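Local coordinates for ribosome-inactivating protein (Lychnis chalcedonica, PDB 2G5X), which belongs to the plant ribosome-inactivating protein family, whose members combine a mixed beta sheet with a largely helical remainder, at residues T28-C32 against N33-T37; L135-S138 against S139-A143; A161-S164 against I165-A169; S204-S207 against E208-K212. All blocks are in the same frame, centred on the assembly; numbering follows the deposited sequence.

Contact 1 of 4, residues T28-C32 against N33-T37; sequences TPKVC and NIPVT
Near-trans chi1 angles in Val31 (176°) and Val36 (-171°) leave CG2 of each beside its own backbone N, and these two methyls meet at an oblique angle, with CG2 of Val31 3.8 Å from CG2 of Val36. The chain between them reverses in a type I' beta turn running from Val31 to Ile34, in which Cys32 and Asn33 take up the positive phi values that this turn demands. Two backbone bonds close it as a single antiparallel hydrogen-bonded pair. Val31 N reaches Ile34 O almost straight at 3.0 Å. The return bond, Ile34 N to Val31 O at 2.9 Å, is more bent (134° at the hydrogen), and its donor stands above the carbonyl plane. On the outer side Lys30, extended beyond CG, runs alongside Asn33, its CB 3.3 Å from Ile34 O. A water 3.0 Å from Lys30 NZ and 2.7 Å from Asn33 OD1 ties the two polar ends together, while the ammonium also forms a salt bridge with Glu22. The turn lies in the loop between helix 10-25 and strand 45-51. Cys32 is anchored by its disulfide to Cys214 and, like Ile34, packs on Tyr210 of helix 203-210, whereas Val31, Ile34 and Val36 rest on Leu231 near the C terminus.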
ATOM      1  N   THR A  28     -18.395  -0.737 -10.519  1.00 23.21           N
ATOM      2  CA  THR A  28     -18.606  -1.447 -11.777  1.00 23.62           C
ATOM      3  C   THR A  28     -18.317  -2.937 -11.629  1.00 22.75           C
ATOM      4  O   THR A  28     -17.586  -3.354 -10.727  1.00 22.94           O
ATOM      5  CB  THR A  28     -17.715  -0.882 -12.904  1.00 24.68           C
ATOM      6  OG1 THR A  28     -16.346  -1.203 -12.638  1.00 25.04           O
ATOM      7  CG2 THR A  28     -17.870   0.630 -12.998  1.00 24.31           C
ATOM      8  N   PRO A  29     -18.886  -3.759 -12.524  1.00 21.71           N
ATOM      9  CA  PRO A  29     -18.716  -5.215 -12.519  1.00 19.65           C
ATOM     10  C   PRO A  29     -17.273  -5.704 -12.471  1.00 17.95           C
ATOM     11  O   PRO A  29     -16.346  -4.999 -12.867  1.00 17.01           O
ATOM     12  CB  PRO A  29     -19.417  -5.647 -13.804  1.00 20.99           C
ATOM     13  CG  PRO A  29     -20.507  -4.634 -13.937  1.00 21.77           C
ATOM     14  CD  PRO A  29     -19.779  -3.349 -13.624  1.00 22.00           C
ATOM     15  N   LYS A  30     -17.104  -6.927 -11.982  1.00 16.33           N
ATOM     16  CA  LYS A  30     -15.793  -7.545 -11.897  1.00 14.34           C
ATOM     17  C   LYS A  30     -15.509  -8.286 -13.201  1.00 13.67           C
ATOM     18  O   LYS A  30     -16.417  -8.523 -14.004  1.00 12.80           O
ATOM     19  CB  LYS A  30     -15.744  -8.533 -10.727  1.00 14.65           C
ATOM     20  CG  LYS A  30     -15.946  -7.895  -9.361  1.00 14.35           C
ATOM     21  CD  LYS A  30     -15.749  -8.910  -8.248  1.00 16.58           C
ATOM     22  CE  LYS A  30     -15.852  -8.254  -6.881  1.00 15.92           C
ATOM     23  NZ  LYS A  30     -15.653  -9.247  -5.784  1.00 19.79           N
ATOM     24  N   VAL A  31     -14.247  -8.642 -13.404  1.00 11.31           N
ATOM     25  CA  VAL A  31     -13.818  -9.373 -14.594  1.00 11.90           C
ATOM     26  C   VAL A  31     -13.150 -10.657 -14.104  1.00 11.05           C
ATOM     27  O   VAL A  31     -12.200 -10.608 -13.323  1.00 12.38           O
ATOM     28  CB  VAL A  31     -12.820  -8.533 -15.428  1.00 11.16           C
ATOM     29  CG1 VAL A  31     -12.305  -9.341 -16.611  1.00 11.81           C
ATOM     30  CG2 VAL A  31     -13.505  -7.265 -15.918  1.00 12.81           C
ATOM     31  N   CYS A  32     -13.655 -11.803 -14.557  1.00 11.71           N
ATOM     32  CA  CYS A  32     -13.125 -13.096 -14.127  1.00 12.06           C
ATOM     33  C   CYS A  32     -13.222 -13.160 -12.599  1.00 12.13           C
ATOM     34  O   CYS A  32     -12.410 -13.808 -11.935  1.00 11.75           O
ATOM     35  CB  CYS A  32     -11.663 -13.265 -14.560  1.00 12.62           C
ATOM     36  SG  CYS A  32     -11.358 -13.153 -16.355  1.00 13.93           S
ATOM     37  N   ASN A  33     -14.231 -12.471 -12.065  1.00 11.72           N
ATOM     38  CA  ASN A  33     -14.494 -12.393 -10.629  1.00 11.51           C
ATOM     39  C   ASN A  33     -13.364 -11.701  -9.867  1.00 11.62           C
ATOM     40  O   ASN A  33     -13.040 -12.071  -8.737  1.00 11.60           O
ATOM     41  CB  ASN A  33     -14.749 -13.788 -10.046  1.00 14.37           C
ATOM     42  CG  ASN A  33     -15.358 -13.736  -8.656  1.00 15.88           C
ATOM     43  OD1 ASN A  33     -16.175 -12.864  -8.359  1.00 17.58           O
ATOM     44  ND2 ASN A  33     -14.977 -14.680  -7.802  1.00 18.54           N
ATOM     45  N   ILE A  34     -12.769 -10.697 -10.503  1.00 10.70           N
ATOM     46  CA  ILE A  34     -11.687  -9.921  -9.904  1.00 10.29           C
ATOM     47  C   ILE A  34     -12.075  -8.443 -10.000  1.00  8.85           C
ATOM     48  O   ILE A  34     -12.507  -7.982 -11.057  1.00 10.68           O
ATOM     49  CB  ILE A  34     -10.355 -10.110 -10.671  1.00  9.65           C
ATOM     50  CG1 ILE A  34      -9.980 -11.593 -10.734  1.00 10.99           C
ATOM     51  CG2 ILE A  34      -9.245  -9.305  -9.989  1.00 10.89           C
ATOM     52  CD1 ILE A  34      -8.808 -11.874 -11.654  1.00 12.63           C
ATOM     53  N   PRO A  35     -11.941  -7.683  -8.901  1.00  8.87           N
ATOM     54  CA  PRO A  35     -12.302  -6.263  -8.968  1.00  8.80           C
ATOM     55  C   PRO A  35     -11.360  -5.488  -9.892  1.00  8.85           C
ATOM     56  O   PRO A  35     -10.191  -5.845 -10.041  1.00  8.89           O
ATOM     57  CB  PRO A  35     -12.216  -5.812  -7.509  1.00 10.21           C
ATOM     58  CG  PRO A  35     -11.175  -6.714  -6.933  1.00 11.96           C
ATOM     59  CD  PRO A  35     -11.505  -8.057  -7.545  1.00  7.79           C
ATOM     60  N   VAL A  36     -11.878  -4.431 -10.509  1.00  8.62           N
ATOM     61  CA  VAL A  36     -11.100  -3.623 -11.445  1.00  8.09           C
ATOM     62  C   VAL A  36     -11.112  -2.147 -11.056  1.00  8.20           C
ATOM     63  O   VAL A  36     -12.149  -1.613 -10.669  1.00  8.52           O
ATOM     64  CB  VAL A  36     -11.680  -3.755 -12.870  1.00  8.13           C
ATOM     65  CG1 VAL A  36     -10.752  -3.097 -13.882  1.00 10.11           C
ATOM     66  CG2 VAL A  36     -11.911  -5.229 -13.202  1.00  8.54           C
ATOM     67  N   THR A  37      -9.964  -1.482 -11.160  1.00  8.80           N
ATOM     68  CA  THR A  37      -9.907  -0.066 -10.818  1.00  7.75           C
ATOM     69  C   THR A  37     -10.555   0.757 -11.928  1.00  8.53           C
ATOM     70  O   THR A  37     -10.758   0.270 -13.047  1.00  8.21           O
ATOM     71  CB  THR A  37      -8.457   0.432 -10.627  1.00  6.19           C
ATOM     72  OG1 THR A  37      -7.757   0.372 -11.876  1.00  6.96           O
ATOM     73  CG2 THR A  37      -7.734  -0.423  -9.591  1.00  7.43           C
TER
HETATM   74  O   HOH W   1     -14.635  -4.182 -10.347  1.00 16.77           O
HETATM   75  O   HOH W   2     -16.753 -11.564 -13.046  1.00 14.93           O
HETATM   76  O   HOH W   3     -17.149 -11.788  -6.099  1.00 23.56           O
HETATM   77  O   HOH W   4     -12.842 -11.210  -6.166  1.00 35.72           O

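Contact 2 of 4, residues L135-S138 against S139-A143; sequences LGVS and SLQTA
Gln141 folds back over the turn before it: its CG lies 3.1 Å from Val137 O, and its amide crosses the valine, with NE2 3.7 Å from CG1 of Val137. This is the closely packed side of the contact. With CG set beside the backbone N (chi1 -65°) and the chain extended beyond it, the glutamine carries NE2 to the carbonyl of Val6, a hydrogen bond that fixes which way round the amide lies. Leu140 is buried as well. Its CB sits 3.5 Å from Gly136 O, and its side chain packs against Ile163 and Ser164 of helix 154-173. The opposite end of the same glutamine amide belongs to the looser, wetter side, where one water 2.6 Å from Gln141 OE1 and 3.1 Å from Ser138 OG bridges groups that do not meet directly. Ser138 and Thr142 are both exposed here, joined by the backbone bond from Thr142 N to Ser138 O (3.0 Å). Ser139 is intermediate, its OG packed 3.8 Å from the carbonyl carbon of Leu135. The helix starts with the bond from Leu140 N to Gly136 O, 2.9 Å long and closely aligned with the carbonyl. Gly136, with a positive phi of 137°, occupies the N-cap position, and the whole forms the N-terminal two turns of an alpha helix, partly buried, with one wall facing solvent.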
ATOM      1  N   LEU A 135      10.747  -7.397   4.885  1.00  8.44           N
ATOM      2  CA  LEU A 135       9.288  -7.324   4.967  1.00  7.53           C
ATOM      3  C   LEU A 135       8.730  -8.275   6.025  1.00  7.35           C
ATOM      4  O   LEU A 135       9.363  -9.273   6.366  1.00  7.56           O
ATOM      5  CB  LEU A 135       8.676  -7.689   3.613  1.00  7.27           C
ATOM      6  CG  LEU A 135       9.244  -7.004   2.367  1.00  6.05           C
ATOM      7  CD1 LEU A 135       8.586  -7.593   1.126  1.00  8.63           C
ATOM      8  CD2 LEU A 135       9.022  -5.502   2.446  1.00  7.56           C
ATOM      9  N   GLY A 136       7.539  -7.964   6.530  1.00  6.58           N
ATOM     10  CA  GLY A 136       6.912  -8.811   7.530  1.00  5.61           C
ATOM     11  C   GLY A 136       6.279  -8.026   8.664  1.00  6.67           C
ATOM     12  O   GLY A 136       6.490  -6.821   8.784  1.00  6.41           O
ATOM     13  N   VAL A 137       5.500  -8.709   9.497  1.00  5.87           N
ATOM     14  CA  VAL A 137       4.831  -8.065  10.623  1.00  7.00           C
ATOM     15  C   VAL A 137       5.765  -7.299  11.566  1.00  7.00           C
ATOM     16  O   VAL A 137       5.521  -6.130  11.866  1.00  7.70           O
ATOM     17  CB  VAL A 137       4.014  -9.103  11.434  1.00  6.97           C
ATOM     18  CG1 VAL A 137       3.488  -8.479  12.726  1.00  8.21           C
ATOM     19  CG2 VAL A 137       2.852  -9.606  10.583  1.00  7.61           C
ATOM     20  N   SER A 138       6.829  -7.945  12.033  1.00  6.81           N
ATOM     21  CA  SER A 138       7.760  -7.282  12.941  1.00  7.02           C
ATOM     22  C   SER A 138       8.436  -6.085  12.279  1.00  7.25           C
ATOM     23  O   SER A 138       8.604  -5.038  12.902  1.00  6.96           O
ATOM     24  CB  SER A 138       8.819  -8.271  13.431  1.00  9.94           C
ATOM     25  OG  SER A 138       8.204  -9.360  14.096  1.00 15.51           O
ATOM     26  N   SER A 139       8.812  -6.247  11.013  1.00  6.81           N
ATOM     27  CA  SER A 139       9.464  -5.176  10.267  1.00  6.52           C
ATOM     28  C   SER A 139       8.549  -3.958  10.174  1.00  6.29           C
ATOM     29  O   SER A 139       8.982  -2.820  10.379  1.00  7.89           O
ATOM     30  CB  SER A 139       9.825  -5.659   8.859  1.00  8.95           C
ATOM     31  OG  SER A 139      10.686  -6.785   8.909  1.00 14.27           O
ATOM     32  N   LEU A 140       7.280  -4.199   9.860  1.00  5.77           N
ATOM     33  CA  LEU A 140       6.320  -3.111   9.745  1.00  6.16           C
ATOM     34  C   LEU A 140       6.057  -2.444  11.098  1.00  6.24           C
ATOM     35  O   LEU A 140       5.932  -1.219  11.175  1.00  6.25           O
ATOM     36  CB  LEU A 140       5.009  -3.626   9.135  1.00  6.67           C
ATOM     37  CG  LEU A 140       3.904  -2.587   8.939  1.00  5.01           C
ATOM     38  CD1 LEU A 140       4.439  -1.384   8.165  1.00  6.20           C
ATOM     39  CD2 LEU A 140       2.732  -3.232   8.204  1.00  6.85           C
ATOM     40  N   GLN A 141       5.981  -3.235  12.165  1.00  6.26           N
ATOM     41  CA  GLN A 141       5.744  -2.660  13.491  1.00  6.31           C
ATOM     42  C   GLN A 141       6.889  -1.725  13.881  1.00  5.95           C
ATOM     43  O   GLN A 141       6.663  -0.647  14.431  1.00  7.37           O
ATOM     44  CB  GLN A 141       5.599  -3.761  14.549  1.00  5.33           C
ATOM     45  CG  GLN A 141       4.383  -4.664  14.362  1.00  6.54           C
ATOM     46  CD  GLN A 141       4.331  -5.783  15.388  1.00  9.66           C
ATOM     47  OE1 GLN A 141       5.360  -6.190  15.923  1.00 12.07           O
ATOM     48  NE2 GLN A 141       3.135  -6.296  15.654  1.00  9.41           N
ATOM     49  N   THR A 142       8.116  -2.142  13.586  1.00  5.42           N
ATOM     50  CA  THR A 142       9.292  -1.340  13.911  1.00  6.51           C
ATOM     51  C   THR A 142       9.303  -0.035  13.121  1.00  6.08           C
ATOM     52  O   THR A 142       9.570   1.036  13.678  1.00  6.14           O
ATOM     53  CB  THR A 142      10.595  -2.119  13.620  1.00  5.89           C
ATOM     54  OG1 THR A 142      10.677  -3.255  14.492  1.00 10.11           O
ATOM     55  CG2 THR A 142      11.810  -1.232  13.839  1.00  8.11           C
ATOM     56  N   ALA A 143       9.001  -0.123  11.827  1.00  6.90           N
ATOM     57  CA  ALA A 143       8.989   1.062  10.972  1.00  6.72           C
ATOM     58  C   ALA A 143       7.895   2.030  11.421  1.00  7.23           C
ATOM     59  O   ALA A 143       8.077   3.247  11.413  1.00  6.96           O
ATOM     60  CB  ALA A 143       8.777   0.654   9.516  1.00  7.62           C
TER
HETATM   61  O   HOH W   5       6.613  -8.401  16.544  1.00 22.22           O

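Contact 3 of 4, residues A161-S164 against I165-A169; sequences ALIS and IQMVA
The short bond from Ile165 N to Ala161 O, 2.8 Å long, ties successive turns of the helix together, and the side chain of Ile165 packs against the same oxygen, with CG1 at 3.1 Å and CD1 at 3.5 Å from Ala161 O. The isoleucine thus covers part of the carbonyl to which its own backbone is bonded. The helix continues in the same pattern through Gln166 N to Leu162 O and Met167 N to Ile163 O, the latter nearly straight at 171°. Ile163 and Met167, one turn apart, lie side by side and point the same way, so that SD of Met167 rests 3.6 Å from CG2 of Ile163. A bend at chi3 (76°) then turns the methionine methyl away from the isoleucine. The next bond, Val168 N to Ser164 O, is short at 2.8 Å but distinctly bent (139°), and CB of Val168 comes to 3.1 Å from the same oxygen. Here the backbone opens into a wider pi-type turn over residues 165-169. The buried hydroxyl of Ser164 is satisfied by the carbonyl of Phe160 further back along the helix, and the carbonyl of Met167 by the hydroxyl of Tyr13. Every touching residue is buried, as befits a segment of the long helix 154-173 near the centre of the chain. Leu162 and Ile165 face helix 119-126, Ile163 and Ser164 face Leu140 of helix 137-145, and Ser164, Val168 and Ala169 reach Leu61 and Phe63 of strand 58-64.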
ATOM      1  N   ALA A 161       6.991   3.604   4.356  1.00  5.53           N
ATOM      2  CA  ALA A 161       6.199   3.626   3.127  1.00  5.19           C
ATOM      3  C   ALA A 161       6.459   2.416   2.224  1.00  5.45           C
ATOM      4  O   ALA A 161       5.525   1.810   1.707  1.00  4.77           O
ATOM      5  CB  ALA A 161       6.473   4.914   2.357  1.00  5.39           C
ATOM      6  N   LEU A 162       7.727   2.068   2.033  1.00  6.41           N
ATOM      7  CA  LEU A 162       8.071   0.935   1.179  1.00  6.33           C
ATOM      8  C   LEU A 162       7.547  -0.390   1.720  1.00  5.90           C
ATOM      9  O   LEU A 162       7.057  -1.223   0.958  1.00  5.31           O
ATOM     10  CB  LEU A 162       9.588   0.860   0.988  1.00  6.45           C
ATOM     11  CG  LEU A 162      10.176   1.885   0.019  1.00  9.09           C
ATOM     12  CD1 LEU A 162      11.694   1.868   0.109  1.00  9.38           C
ATOM     13  CD2 LEU A 162       9.715   1.571  -1.400  1.00  9.99           C
ATOM     14  N   ILE A 163       7.642  -0.589   3.031  1.00  5.47           N
ATOM     15  CA  ILE A 163       7.151  -1.824   3.625  1.00  5.64           C
ATOM     16  C   ILE A 163       5.633  -1.886   3.463  1.00  6.30           C
ATOM     17  O   ILE A 163       5.074  -2.938   3.137  1.00  6.05           O
ATOM     18  CB  ILE A 163       7.517  -1.920   5.124  1.00  5.75           C
ATOM     19  CG1 ILE A 163       9.041  -1.981   5.286  1.00  4.82           C
ATOM     20  CG2 ILE A 163       6.883  -3.165   5.732  1.00  3.60           C
ATOM     21  CD1 ILE A 163       9.512  -1.903   6.742  1.00  7.77           C
ATOM     22  N   SER A 164       4.972  -0.751   3.678  1.00  5.53           N
ATOM     23  CA  SER A 164       3.520  -0.678   3.546  1.00  5.58           C
ATOM     24  C   SER A 164       3.083  -0.943   2.103  1.00  6.25           C
ATOM     25  O   SER A 164       2.091  -1.630   1.865  1.00  7.45           O
ATOM     26  CB  SER A 164       3.015   0.697   3.992  1.00  5.76           C
ATOM     27  OG  SER A 164       3.196   0.880   5.389  1.00  7.24           O
ATOM     28  N   ILE A 165       3.818  -0.396   1.140  1.00  5.56           N
ATOM     29  CA  ILE A 165       3.483  -0.599  -0.265  1.00  5.50           C
ATOM     30  C   ILE A 165       3.548  -2.086  -0.627  1.00  6.58           C
ATOM     31  O   ILE A 165       2.640  -2.624  -1.262  1.00  6.35           O
ATOM     32  CB  ILE A 165       4.432   0.219  -1.176  1.00  5.55           C
ATOM     33  CG1 ILE A 165       4.123   1.712  -1.015  1.00  7.68           C
ATOM     34  CG2 ILE A 165       4.280  -0.211  -2.631  1.00  7.45           C
ATOM     35  CD1 ILE A 165       5.153   2.630  -1.651  1.00  9.29           C
ATOM     36  N   GLN A 166       4.613  -2.754  -0.200  1.00  5.61           N
ATOM     37  CA  GLN A 166       4.786  -4.176  -0.481  1.00  5.88           C
ATOM     38  C   GLN A 166       3.698  -5.040   0.154  1.00  5.65           C
ATOM     39  O   GLN A 166       3.061  -5.847  -0.522  1.00  5.44           O
ATOM     40  CB  GLN A 166       6.148  -4.650   0.039  1.00  7.05           C
ATOM     41  CG  GLN A 166       7.342  -4.080  -0.700  1.00  7.53           C
ATOM     42  CD  GLN A 166       7.671  -4.860  -1.955  1.00 13.18           C
ATOM     43  OE1 GLN A 166       6.814  -5.067  -2.813  1.00 12.99           O
ATOM     44  NE2 GLN A 166       8.922  -5.297  -2.070  1.00 12.84           N
ATOM     45  N   MET A 167       3.489  -4.857   1.455  1.00  5.80           N
ATOM     46  CA  MET A 167       2.525  -5.652   2.208  1.00  6.58           C
ATOM     47  C   MET A 167       1.051  -5.318   2.013  1.00  5.63           C
ATOM     48  O   MET A 167       0.189  -6.162   2.261  1.00  7.10           O
ATOM     49  CB  MET A 167       2.876  -5.592   3.699  1.00  7.48           C
ATOM     50  CG  MET A 167       4.250  -6.181   4.022  1.00  7.56           C
ATOM     51  SD  MET A 167       4.716  -6.064   5.763  1.00  7.56           S
ATOM     52  CE  MET A 167       3.713  -7.358   6.476  1.00  7.52           C
ATOM     53  N   VAL A 168       0.757  -4.102   1.561  1.00  5.10           N
ATOM     54  CA  VAL A 168      -0.629  -3.692   1.354  1.00  5.67           C
ATOM     55  C   VAL A 168      -1.005  -3.579  -0.126  1.00  5.96           C
ATOM     56  O   VAL A 168      -1.870  -4.313  -0.604  1.00  5.86           O
ATOM     57  CB  VAL A 168      -0.922  -2.340   2.067  1.00  5.06           C
ATOM     58  CG1 VAL A 168      -2.392  -1.964   1.909  1.00  4.85           C
ATOM     59  CG2 VAL A 168      -0.568  -2.443   3.548  1.00  7.98           C
ATOM     60  N   ALA A 169      -0.345  -2.683  -0.856  1.00  5.48           N
ATOM     61  CA  ALA A 169      -0.660  -2.478  -2.269  1.00  5.55           C
ATOM     62  C   ALA A 169      -0.274  -3.618  -3.213  1.00  6.54           C
ATOM     63  O   ALA A 169      -1.112  -4.115  -3.965  1.00  5.01           O
ATOM     64  CB  ALA A 169      -0.038  -1.168  -2.754  1.00  6.79           C
TER

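Contact 4 of 4, residues S204-S207 against E208-K212; sequences SKIS and EQYHK
Glu208 runs back along the helix toward Ser204. Its CB sits 3.6 Å from both Ser204 O and Lys205 O. CG comes to 3.1 Å from Ser204 O, the carbonyl that also receives the backbone N of Glu208, and CD lies 3.9 Å from that oxygen. Because CG lies beside the backbone N (chi1 -69°) and the rest of the chain is extended, the carboxylate ends near the preceding turn and binds it through water. One water donates to OE1 at 2.6 Å and is also bonded to OG of Ser204; another donates to OE2 and to Lys205 O and accepts from NE2 of Gln209. Lys205 NZ stays 5.7 Å from OE2, too far for a salt bridge. On the inner side Ile206 and Tyr210 lie side by side, CG2 of the isoleucine 4.1 Å from CD2 of the ring. Ser207 O takes a side-chain donor as well: His211 ND1 donates to it at 3.2 Å from above the carbonyl plane, the oxygen lying at the edge of the imidazole, and this supplements a weak bond from the backbone N of His211. Three-residue backbone bonds (Gln209 N to Ile206 O, weak; His211 N to Glu208 O; Lys212 N to Gln209 O) mix with four-residue ones, as is common toward the C-terminal end of an alpha helix.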
ATOM      1  N   SER A 204       0.313  -4.037 -15.104  1.00  7.49           N
ATOM      2  CA  SER A 204      -0.499  -3.563 -16.224  1.00  7.60           C
ATOM      3  C   SER A 204      -0.565  -4.551 -17.390  1.00  6.78           C
ATOM      4  O   SER A 204      -1.641  -4.797 -17.944  1.00  7.85           O
ATOM      5  CB  SER A 204       0.033  -2.216 -16.726  1.00  9.27           C
ATOM      6  OG  SER A 204      -0.730  -1.752 -17.830  1.00 11.76           O
ATOM      7  N   LYS A 205       0.577  -5.119 -17.764  1.00  8.36           N
ATOM      8  CA  LYS A 205       0.607  -6.062 -18.879  1.00  9.58           C
ATOM      9  C   LYS A 205      -0.196  -7.330 -18.612  1.00  9.69           C
ATOM     10  O   LYS A 205      -0.830  -7.871 -19.518  1.00 10.98           O
ATOM     11  CB  LYS A 205       2.053  -6.407 -19.243  1.00 11.50           C
ATOM     12  CG  LYS A 205       2.791  -5.243 -19.897  1.00 14.53           C
ATOM     13  CD  LYS A 205       4.211  -5.607 -20.278  1.00 19.49           C
ATOM     14  CE  LYS A 205       4.912  -4.429 -20.945  1.00 21.63           C
ATOM     15  NZ  LYS A 205       4.217  -4.012 -22.196  1.00 24.40           N
ATOM     16  N   ILE A 206      -0.174  -7.800 -17.370  1.00  6.72           N
ATOM     17  CA  ILE A 206      -0.922  -8.996 -17.002  1.00  7.87           C
ATOM     18  C   ILE A 206      -2.403  -8.639 -16.958  1.00  7.99           C
ATOM     19  O   ILE A 206      -3.250  -9.393 -17.443  1.00  8.73           O
ATOM     20  CB  ILE A 206      -0.471  -9.528 -15.626  1.00  7.67           C
ATOM     21  CG1 ILE A 206       0.982 -10.005 -15.716  1.00  6.79           C
ATOM     22  CG2 ILE A 206      -1.388 -10.666 -15.170  1.00  9.27           C
ATOM     23  CD1 ILE A 206       1.632 -10.283 -14.368  1.00  8.00           C
ATOM     24  N   SER A 207      -2.711  -7.480 -16.386  1.00  7.76           N
ATOM     25  CA  SER A 207      -4.096  -7.026 -16.299  1.00  7.51           C
ATOM     26  C   SER A 207      -4.727  -6.963 -17.687  1.00  8.66           C
ATOM     27  O   SER A 207      -5.871  -7.366 -17.872  1.00  7.93           O
ATOM     28  CB  SER A 207      -4.175  -5.642 -15.650  0.50  7.86           C
ATOM     29  OG  SER A 207      -5.514  -5.274 -15.369  0.50  8.89           O
ATOM     30  N   GLU A 208      -3.976  -6.453 -18.660  1.00 10.35           N
ATOM     31  CA  GLU A 208      -4.476  -6.336 -20.029  1.00 12.37           C
ATOM     32  C   GLU A 208      -5.008  -7.659 -20.565  1.00 11.74           C
ATOM     33  O   GLU A 208      -6.070  -7.704 -21.194  1.00 11.50           O
ATOM     34  CB  GLU A 208      -3.373  -5.833 -20.966  1.00 15.99           C
ATOM     35  CG  GLU A 208      -2.958  -4.393 -20.743  1.00 23.93           C
ATOM     36  CD  GLU A 208      -1.896  -3.928 -21.729  1.00 26.86           C
ATOM     37  OE1 GLU A 208      -1.494  -2.747 -21.652  1.00 29.53           O
ATOM     38  OE2 GLU A 208      -1.466  -4.740 -22.578  1.00 28.62           O
ATOM     39  N   GLN A 209      -4.266  -8.732 -20.318  1.00  9.70           N
ATOM     40  CA  GLN A 209      -4.664 -10.046 -20.795  1.00 11.86           C
ATOM     41  C   GLN A 209      -5.914 -10.574 -20.108  1.00 11.41           C
ATOM     42  O   GLN A 209      -6.737 -11.235 -20.743  1.00  9.47           O
ATOM     43  CB  GLN A 209      -3.508 -11.037 -20.633  1.00 15.17           C
ATOM     44  CG  GLN A 209      -2.314 -10.695 -21.507  1.00 19.77           C
ATOM     45  CD  GLN A 209      -2.714 -10.452 -22.949  1.00 23.11           C
ATOM     46  OE1 GLN A 209      -3.304 -11.318 -23.595  1.00 26.57           O
ATOM     47  NE2 GLN A 209      -2.400  -9.265 -23.460  1.00 25.50           N
ATOM     48  N   TYR A 210      -6.060 -10.286 -18.817  1.00 10.51           N
ATOM     49  CA  TYR A 210      -7.233 -10.739 -18.081  1.00 10.67           C
ATOM     50  C   TYR A 210      -8.517 -10.167 -18.670  1.00 10.13           C
ATOM     51  O   TYR A 210      -9.584 -10.764 -18.538  1.00 10.95           O
ATOM     52  CB  TYR A 210      -7.122 -10.364 -16.600  1.00 10.21           C
ATOM     53  CG  TYR A 210      -6.646 -11.508 -15.733  1.00 12.52           C
ATOM     54  CD1 TYR A 210      -7.468 -12.608 -15.486  1.00 13.84           C
ATOM     55  CD2 TYR A 210      -5.366 -11.506 -15.180  1.00 11.96           C
ATOM     56  CE1 TYR A 210      -7.025 -13.681 -14.708  1.00 15.32           C
ATOM     57  CE2 TYR A 210      -4.914 -12.571 -14.405  1.00 15.28           C
ATOM     58  CZ  TYR A 210      -5.748 -13.654 -14.174  1.00 15.44           C
ATOM     59  OH  TYR A 210      -5.302 -14.710 -13.413  1.00 17.59           O
ATOM     60  N   HIS A 211      -8.424  -9.013 -19.320  1.00  9.48           N
ATOM     61  CA  HIS A 211      -9.608  -8.425 -19.929  1.00 10.99           C
ATOM     62  C   HIS A 211      -9.988  -9.186 -21.202  1.00 11.59           C
ATOM     63  O   HIS A 211     -11.104  -9.049 -21.708  1.00 13.52           O
ATOM     64  CB  HIS A 211      -9.378  -6.944 -20.259  1.00  9.86           C
ATOM     65  CG  HIS A 211      -9.572  -6.023 -19.091  1.00  9.29           C
ATOM     66  ND1 HIS A 211      -8.547  -5.664 -18.242  1.00 10.97           N
ATOM     67  CD2 HIS A 211     -10.675  -5.376 -18.643  1.00  8.28           C
ATOM     68  CE1 HIS A 211      -9.009  -4.832 -17.324  1.00  8.19           C
ATOM     69  NE2 HIS A 211     -10.298  -4.641 -17.545  1.00 12.96           N
ATOM     70  N   LYS A 212      -9.063 -10.000 -21.710  1.00 11.92           N
ATOM     71  CA  LYS A 212      -9.312 -10.771 -22.929  1.00 13.01           C
ATOM     72  C   LYS A 212      -9.546 -12.263 -22.692  1.00 13.42           C
ATOM     73  O   LYS A 212     -10.069 -12.961 -23.566  1.00 13.81           O
ATOM     74  CB  LYS A 212      -8.148 -10.600 -23.909  1.00 14.65           C
ATOM     75  CG  LYS A 212      -7.873  -9.159 -24.311  1.00 18.62           C
ATOM     76  CD  LYS A 212      -6.852  -9.079 -25.439  1.00 22.87           C
ATOM     77  CE  LYS A 212      -5.526  -9.716 -25.051  1.00 25.31           C
ATOM     78  NZ  LYS A 212      -4.542  -9.699 -26.174  1.00 29.63           N
TER
HETATM   79  O   HOH W   6       0.538  -2.338 -20.133  1.00 25.97           O
HETATM   80  O   HOH W   7      -0.574  -7.384 -22.225  1.00 27.85           O

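How the contacts relate
From the N terminus the four contacts follow in series; none nests in or crosses another. Contact 1 closes a tight turn in the loop before strand 45-51, whereas contact 2 spans the start of helix 137-145, contact 3 lies inside helix 154-173, and contact 4 lies toward the C-terminal end of helix 203-210. They group into two touching pairs. Contacts 2 and 3 join consecutive helices, Met167 CE lying 3.4 Å from Gly136 C. Contacts 1 and 4 bring the early turn against helix 203-210, with CG1 of Val31 3.6 Å from Tyr210 O and the disulfide partner of Cys32 just beyond residue 212. Contacts 1 and 2 lie on opposite sides of the chain's centre, their centres about 31 Å apart.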